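Local coordinates for protein putative amidohydrolase (Unidentified, PDB 3FEQ) that probably works as a zinc-dependent prolidase of the amidohydrolase superfamily, cleaving dipeptides that end in proline, at residues I5-G11 against N46-V52. Residues are numbered along the deposited sequence; the frame is centred on the assembly and turned at random.
Sequences ITVLQGG and NAQAIDV
Two short strands, Ile5-Gln9 and Gln48-Asp51, run parallel, their axes 4.5 Å apart at closest and inclined by 15°. Val7 pairs with Ala49, Leu8 with Ile50 and Gln9 with Asp51, the CA-CA spacing widening from 4.7 to 5.4 Å. Val7 O accepts from Ile50 N (3.0 Å), Gln9 N donates to Ile50 O (3.2 Å), and Gln9 O takes Val52 N (3.1 Å); Gln48 N to Ile5 O (2.7 Å) is bent and weak. On one face, Leu8 (chi1 m) lays CD1 against Ile50 CB (3.8 Å), while Leu8 CB meets Val52 CG2 (3.8 Å); Leu402 and Tyr400 of strand 398-403 adjoin this surface. On the other face, Ala47 CB is a small bump between Ile5 CG2 (3.8 Å) and Val7 CG2 (4.4 Å), and Gln9 folds its amide over Ala49, OE1 4.2 Å from CB. Gly10, at positive phi (74°), turns the corner into strand 11-15. Antiparallel strand 20-30 flanks Ile5-Gln9 opposite Gln48-Asp51, completing part of the small beta domain that accompanies the amidohydrolase TIM barrel.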
ATOM      1  N   ILE C   5      22.232 -10.078 -54.424  1.00 84.71           N
ATOM      2  CA  ILE C   5      22.907  -8.848 -54.820  1.00 77.12           C
ATOM      3  C   ILE C   5      22.028  -7.975 -55.725  1.00 72.96           C
ATOM      4  O   ILE C   5      21.239  -8.488 -56.516  1.00 77.81           O
ATOM      5  CB  ILE C   5      24.263  -9.195 -55.506  1.00 80.77           C
ATOM      6  CG1 ILE C   5      25.003  -7.946 -55.986  1.00 76.49           C
ATOM      7  CG2 ILE C   5      24.074 -10.219 -56.643  1.00 85.55           C
ATOM      8  CD1 ILE C   5      26.507  -8.051 -55.824  1.00 78.03           C
ATOM      9  N   THR C   6      22.155  -6.659 -55.593  1.00 69.14           N
ATOM     10  CA  THR C   6      21.320  -5.718 -56.340  1.00 70.66           C
ATOM     11  C   THR C   6      22.145  -4.566 -56.908  1.00 67.89           C
ATOM     12  O   THR C   6      23.140  -4.153 -56.313  1.00 65.01           O
ATOM     13  CB  THR C   6      20.187  -5.165 -55.446  1.00 71.44           C
ATOM     14  OG1 THR C   6      19.364  -6.248 -55.010  1.00 71.64           O
ATOM     15  CG2 THR C   6      19.312  -4.157 -56.195  1.00 70.69           C
ATOM     16  N   VAL C   7      21.737  -4.062 -58.069  1.00 61.55           N
ATOM     17  CA  VAL C   7      22.391  -2.918 -58.669  1.00 62.14           C
ATOM     18  C   VAL C   7      21.383  -1.870 -59.108  1.00 61.03           C
ATOM     19  O   VAL C   7      20.519  -2.141 -59.941  1.00 63.30           O
ATOM     20  CB  VAL C   7      23.234  -3.335 -59.884  1.00 63.06           C
ATOM     21  CG1 VAL C   7      23.767  -2.102 -60.611  1.00 67.83           C
ATOM     22  CG2 VAL C   7      24.372  -4.247 -59.453  1.00 55.95           C
ATOM     23  N   LEU C   8      21.508  -0.671 -58.554  1.00 56.45           N
ATOM     24  CA  LEU C   8      20.912   0.499 -59.175  1.00 66.78           C
ATOM     25  C   LEU C   8      21.871   1.025 -60.223  1.00 68.94           C
ATOM     26  O   LEU C   8      22.967   1.469 -59.883  1.00 69.15           O
ATOM     27  CB  LEU C   8      20.659   1.599 -58.147  1.00 71.94           C
ATOM     28  CG  LEU C   8      19.670   1.404 -56.998  1.00 69.81           C
ATOM     29  CD1 LEU C   8      18.546   0.462 -57.382  1.00 72.63           C
ATOM     30  CD2 LEU C   8      20.379   0.919 -55.749  1.00 74.11           C
ATOM     31  N   GLN C   9      21.452   0.999 -61.486  1.00 67.81           N
ATOM     32  CA  GLN C   9      22.360   1.272 -62.593  1.00 68.54           C
ATOM     33  C   GLN C   9      22.102   2.589 -63.319  1.00 66.81           C
ATOM     34  O   GLN C   9      20.962   2.912 -63.664  1.00 61.77           O
ATOM     35  CB  GLN C   9      22.380   0.106 -63.575  1.00 69.54           C
ATOM     36  CG  GLN C   9      21.017  -0.441 -63.924  1.00 83.89           C
ATOM     37  CD  GLN C   9      21.107  -1.736 -64.703  1.00 93.86           C
ATOM     38  OE1 GLN C   9      22.109  -2.454 -64.627  1.00 97.16           O
ATOM     39  NE2 GLN C   9      20.055  -2.047 -65.458  1.00 92.03           N
ATOM     40  N   GLY C  10      23.180   3.344 -63.533  1.00 65.98           N
ATOM     41  CA  GLY C  10      23.149   4.558 -64.344  1.00 71.11           C
ATOM     42  C   GLY C  10      22.466   5.718 -63.653  1.00 74.87           C
ATOM     43  O   GLY C  10      21.938   6.620 -64.314  1.00 80.32           O
ATOM     44  N   GLY C  11      22.477   5.692 -62.322  1.00 70.02           N
ATOM     45  CA  GLY C  11      21.860   6.738 -61.518  1.00 68.96           C
ATOM     46  C   GLY C  11      22.748   7.956 -61.369  1.00 69.91           C
ATOM     47  O   GLY C  11      23.954   7.882 -61.605  1.00 70.74           O
ATOM     48  N   ASN C  46      24.113 -12.480 -61.971  1.00111.70           N
ATOM     49  CA  ASN C  46      23.398 -13.083 -60.853  1.00110.90           C
ATOM     50  C   ASN C  46      22.658 -12.044 -60.016  1.00109.70           C
ATOM     51  O   ASN C  46      21.929 -12.388 -59.086  1.00107.81           O
ATOM     52  CB  ASN C  46      24.359 -13.881 -59.970  1.00112.84           C
ATOM     53  CG  ASN C  46      25.425 -13.011 -59.334  1.00119.73           C
ATOM     54  OD1 ASN C  46      25.430 -12.802 -58.121  1.00122.44           O
ATOM     55  ND2 ASN C  46      26.336 -12.497 -60.152  1.00123.53           N
ATOM     56  N   ALA C  47      22.851 -10.773 -60.354  1.00107.98           N
ATOM     57  CA  ALA C  47      22.369  -9.678 -59.520  1.00103.49           C
ATOM     58  C   ALA C  47      20.866  -9.479 -59.684  1.00101.98           C
ATOM     59  O   ALA C  47      20.201 -10.247 -60.380  1.00106.17           O
ATOM     60  CB  ALA C  47      23.115  -8.394 -59.849  1.00105.84           C
ATOM     61  N   GLN C  48      20.337  -8.445 -59.037  1.00 97.82           N
ATOM     62  CA  GLN C  48      18.940  -8.067 -59.212  1.00 97.12           C
ATOM     63  C   GLN C  48      18.797  -6.561 -59.405  1.00 93.98           C
ATOM     64  O   GLN C  48      18.966  -5.786 -58.463  1.00 95.69           O
ATOM     65  CB  GLN C  48      18.107  -8.525 -58.012  1.00 98.79           C
ATOM     66  CG  GLN C  48      16.609  -8.345 -58.193  1.00105.68           C
ATOM     67  CD  GLN C  48      15.818  -9.560 -57.748  1.00112.77           C
ATOM     68  OE1 GLN C  48      15.808 -10.589 -58.423  1.00118.15           O
ATOM     69  NE2 GLN C  48      15.151  -9.446 -56.606  1.00115.39           N
ATOM     70  N   ALA C  49      18.484  -6.153 -60.631  1.00 92.05           N
ATOM     71  CA  ALA C  49      18.902  -4.886 -61.128  1.00 91.13           C
ATOM     72  C   ALA C  49      17.730  -3.985 -61.382  1.00 86.59           C
ATOM     73  O   ALA C  49      16.643  -4.448 -61.629  1.00 84.11           O
ATOM     74  CB  ALA C  49      19.671  -5.073 -62.351  1.00 96.81           C
ATOM     75  N   ILE C  50      17.969  -2.686 -61.345  1.00 79.22           N
ATOM     76  CA  ILE C  50      16.893  -1.715 -61.403  1.00 75.93           C
ATOM     77  C   ILE C  50      17.406  -0.496 -62.165  1.00 80.41           C
ATOM     78  O   ILE C  50      18.401   0.112 -61.767  1.00 81.54           O
ATOM     79  CB  ILE C  50      16.432  -1.319 -59.992  1.00 73.32           C
ATOM     80  CG1 ILE C  50      15.961  -2.554 -59.225  1.00 75.35           C
ATOM     81  CG2 ILE C  50      15.316  -0.299 -60.057  1.00 69.33           C
ATOM     82  CD1 ILE C  50      16.052  -2.420 -57.723  1.00 68.52           C
ATOM     83  N   ASP C  51      16.762  -0.177 -63.287  1.00 82.44           N
ATOM     84  CA  ASP C  51      17.257   0.872 -64.176  1.00 83.79           C
ATOM     85  C   ASP C  51      16.885   2.254 -63.667  1.00 80.50           C
ATOM     86  O   ASP C  51      15.712   2.626 -63.623  1.00 77.97           O
ATOM     87  CB  ASP C  51      16.761   0.673 -65.612  1.00 89.50           C
ATOM     88  CG  ASP C  51      17.652   1.359 -66.641  1.00 97.61           C
ATOM     89  OD1 ASP C  51      17.310   2.476 -67.080  1.00 99.82           O
ATOM     90  OD2 ASP C  51      18.702   0.788 -67.006  1.00107.14           O
ATOM     91  N   VAL C  52      17.907   3.006 -63.280  1.00 80.31           N
ATOM     92  CA  VAL C  52      17.728   4.315 -62.690  1.00 82.14           C
ATOM     93  C   VAL C  52      18.362   5.372 -63.582  1.00 85.26           C
ATOM     94  O   VAL C  52      19.193   6.164 -63.140  1.00 83.61           O
ATOM     95  CB  VAL C  52      18.366   4.368 -61.305  1.00 83.97           C
ATOM     96  CG1 VAL C  52      17.880   5.588 -60.550  1.00 97.65           C
ATOM     97  CG2 VAL C  52      18.038   3.104 -60.529  1.00 76.92           C
TER